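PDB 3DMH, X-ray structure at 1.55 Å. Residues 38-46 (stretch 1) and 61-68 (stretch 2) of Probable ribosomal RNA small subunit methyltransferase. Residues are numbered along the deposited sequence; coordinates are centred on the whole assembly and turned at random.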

# COMPACT_ATOMS: atom_id res chain seq x y z
N LEU A 38 -17.00 -9.50 -8.56
CA LEU A 38 -17.51 -9.85 -7.22
C LEU A 38 -18.85 -9.21 -6.91
O LEU A 38 -19.76 -9.88 -6.39
CB LEU A 38 -16.52 -9.40 -6.14
CG LEU A 38 -15.41 -10.35 -5.74
CD1 LEU A 38 -14.52 -9.61 -4.76
CD2 LEU A 38 -15.99 -11.65 -5.10
N GLN A 39 -18.99 -7.91 -7.16
CA GLN A 39 -20.19 -7.20 -6.78
C GLN A 39 -21.41 -7.79 -7.51
O GLN A 39 -22.52 -7.83 -6.96
CB GLN A 39 -20.05 -5.69 -7.04
CG GLN A 39 -21.22 -4.83 -6.54
CD GLN A 39 -22.42 -4.78 -7.50
OE1 GLN A 39 -23.54 -4.49 -7.08
NE2 GLN A 39 -22.19 -5.08 -8.78
N LYS A 40 -21.20 -8.26 -8.74
CA LYS A 40 -22.27 -8.92 -9.51
C LYS A 40 -22.60 -10.33 -9.05
O LYS A 40 -23.60 -10.89 -9.47
CB LYS A 40 -21.92 -8.96 -11.00
CG LYS A 40 -21.88 -7.60 -11.63
CD LYS A 40 -21.44 -7.68 -13.06
CE LYS A 40 -21.58 -6.33 -13.74
NZ LYS A 40 -21.57 -6.49 -15.22
N THR A 41 -21.76 -10.90 -8.17
CA THR A 41 -21.80 -12.34 -7.86
C THR A 41 -22.16 -12.65 -6.41
O THR A 41 -22.91 -13.60 -6.14
CB THR A 41 -20.45 -13.02 -8.22
OG1 THR A 41 -20.13 -12.74 -9.59
CG2 THR A 41 -20.51 -14.54 -8.04
N VAL A 42 -21.61 -11.87 -5.47
CA VAL A 42 -21.73 -12.25 -4.06
C VAL A 42 -23.18 -12.26 -3.56
O VAL A 42 -23.96 -11.34 -3.84
CB VAL A 42 -20.88 -11.37 -3.14
CG1 VAL A 42 -19.42 -11.51 -3.48
CG2 VAL A 42 -21.31 -9.92 -3.28
N GLU A 43 -23.52 -13.32 -2.82
CA GLU A 43 -24.84 -13.51 -2.21
C GLU A 43 -24.64 -13.81 -0.73
O GLU A 43 -23.65 -14.44 -0.36
CB GLU A 43 -25.55 -14.71 -2.84
CG GLU A 43 -25.55 -14.74 -4.36
CD GLU A 43 -26.79 -14.14 -4.95
OE1 GLU A 43 -27.80 -14.03 -4.22
OE2 GLU A 43 -26.77 -13.78 -6.16
N PRO A 44 -25.58 -13.37 0.12
CA PRO A 44 -25.48 -13.70 1.55
C PRO A 44 -25.43 -15.20 1.83
O PRO A 44 -26.08 -16.01 1.14
CB PRO A 44 -26.75 -13.09 2.15
CG PRO A 44 -27.11 -12.00 1.23
CD PRO A 44 -26.74 -12.49 -0.15
N PHE A 45 -24.65 -15.54 2.85
CA PHE A 45 -24.60 -16.90 3.37
C PHE A 45 -24.31 -16.80 4.86
O PHE A 45 -23.27 -16.28 5.25
CB PHE A 45 -23.49 -17.70 2.68
CG PHE A 45 -23.35 -19.10 3.21
CD1 PHE A 45 -24.23 -20.09 2.79
CD2 PHE A 45 -22.37 -19.42 4.14
CE1 PHE A 45 -24.12 -21.38 3.28
CE2 PHE A 45 -22.26 -20.72 4.64
CZ PHE A 45 -23.13 -21.70 4.20
N GLY A 46 -25.22 -17.28 5.70
CA GLY A 46 -25.03 -17.18 7.14
C GLY A 46 -25.21 -15.74 7.60
O GLY A 46 -25.87 -14.96 6.94
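Stretch 2 (61-68) LPLEGRMA

Stretch 2 lies on stretch 1 through a mainly apolar packing contact, without a single direct hydrogen bond between the two segments, in which the two segments bury 475 Å², counted over both sides, much of it from prolines, leucine, valine and methionine. Stretch 1 comes out of a helix and continues from Val42 as an extended loop. Stretch 2 starts as a short 3-10 segment, Leu61 to Leu63, and then turns; Glu64 N bonds to Leu61 O at 3.0 Å and Arg66 N to Leu63 O at 3.1 Å. Gly65 suits this turn, for at its phi of 87° and psi of -17° a CB would jam against the preceding carbonyl oxygen. The two chains advance in the same general sense: Pro62 lies near Gln39, with CA atoms 6.5 Å apart, Leu63 near Pro44 at 5.8 Å between CA atoms, and Met67 reaches Phe45 and Gly46.

At the helical end, the CA-to-CB bond of Pro62 points toward stretch 1. Its CG lies 3.3 Å from Gln39 O and 3.7 Å from Val42 CG2, so a compact, rigid ring meets both a backbone carbonyl and a branched apolar side chain. The CA-to-CB bond of Val42 also points toward stretch 2, and Val42 N donates a backbone hydrogen bond to Leu38 O, 2.9 Å.

Leu63 leaves its backbone sideways, but the end of its side chain comes nearer. Its CD2 packs 3.5 Å from both Glu43 C and Pro44 N, and 4.1 Å from Pro44 CD; a flexible, purely apolar side chain suits a place against the peptide link and the proline ring.

Pro44 has the largest covered area of any residue here and meets three partners. Besides Leu63, it sets CD over one face of the Arg66 guanidinium, 3.5 Å from NH2, a place where a flat cation can lie against an apolar ring. Glu43 OE1 is 4.6 Å from Arg66 NH2, close enough for favourable electrostatics but beyond a salt bridge. A water bridges the segments, donating to Val42 O at 2.8 Å and accepting a weak bond from Arg66 NH2 at 3.4 Å.

Met67 closes the contact. Its CG is 3.9 Å from Pro44 CB and its SD 3.8 Å from Pro44 CA, while the long, unbranched side chain carries CE to 3.1 Å from Phe45 O and 3.6 Å from Gly46 O. Phe45 O is thereby buried without a hydrogen-bonding partner. The CA-to-CB bond of Phe45 points away, and the positive phi of Gly46, 72°, favours glycine.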

# COMPACT_ATOMS: atom_id res chain seq x y z
N LEU A 61 -20.19 -5.12 -1.27
CA LEU A 61 -21.30 -4.21 -0.90
C LEU A 61 -22.70 -4.86 -0.90
O LEU A 61 -23.54 -4.49 -0.08
CB LEU A 61 -21.31 -2.94 -1.75
CG LEU A 61 -22.13 -1.76 -1.20
CD1 LEU A 61 -21.62 -1.30 0.17
CD2 LEU A 61 -22.03 -0.61 -2.18
N PRO A 62 -22.95 -5.81 -1.82
CA PRO A 62 -24.29 -6.45 -1.79
C PRO A 62 -24.65 -7.12 -0.47
O PRO A 62 -25.84 -7.34 -0.20
CB PRO A 62 -24.21 -7.48 -2.94
CG PRO A 62 -23.23 -6.87 -3.90
CD PRO A 62 -22.16 -6.27 -2.98
N LEU A 63 -23.64 -7.46 0.35
CA LEU A 63 -23.88 -8.12 1.64
C LEU A 63 -24.29 -7.14 2.74
O LEU A 63 -24.86 -7.54 3.74
CB LEU A 63 -22.61 -8.88 2.09
CG LEU A 63 -22.03 -9.86 1.06
CD1 LEU A 63 -20.75 -10.50 1.62
CD2 LEU A 63 -23.03 -10.97 0.65
N GLU A 64 -24.00 -5.85 2.53
CA GLU A 64 -24.26 -4.83 3.55
C GLU A 64 -25.77 -4.71 3.78
O GLU A 64 -26.56 -4.67 2.85
CB GLU A 64 -23.61 -3.49 3.13
CG GLU A 64 -23.71 -2.34 4.17
CD GLU A 64 -22.81 -2.50 5.40
OE1 GLU A 64 -21.95 -3.42 5.48
OE2 GLU A 64 -22.98 -1.66 6.32
N GLY A 65 -26.17 -4.75 5.04
CA GLY A 65 -27.60 -4.68 5.35
C GLY A 65 -28.34 -6.00 5.34
O GLY A 65 -29.46 -6.09 5.87
N ARG A 66 -27.74 -7.03 4.74
CA ARG A 66 -28.30 -8.40 4.76
C ARG A 66 -27.53 -9.33 5.72
O ARG A 66 -28.06 -10.35 6.18
CB ARG A 66 -28.30 -8.97 3.35
CG ARG A 66 -29.19 -8.17 2.40
CD ARG A 66 -30.12 -9.11 1.67
NE ARG A 66 -29.60 -9.43 0.34
CZ ARG A 66 -29.93 -10.52 -0.35
NH1 ARG A 66 -30.74 -11.43 0.17
NH2 ARG A 66 -29.41 -10.71 -1.55
N MET A 67 -26.29 -8.97 6.00
CA MET A 67 -25.37 -9.72 6.84
C MET A 67 -24.63 -8.71 7.68
O MET A 67 -24.57 -7.53 7.30
CB MET A 67 -24.30 -10.40 5.97
CG MET A 67 -24.81 -11.53 5.15
SD MET A 67 -23.43 -12.44 4.47
CE MET A 67 -22.83 -13.26 5.95
N ALA A 68 -24.02 -9.15 8.78
CA ALA A 68 -23.01 -8.33 9.45
C ALA A 68 -21.74 -8.48 8.63
O ALA A 68 -21.29 -9.60 8.38
CB ALA A 68 -22.79 -8.80 10.87
O HOH W 1 -26.67 -10.57 -3.48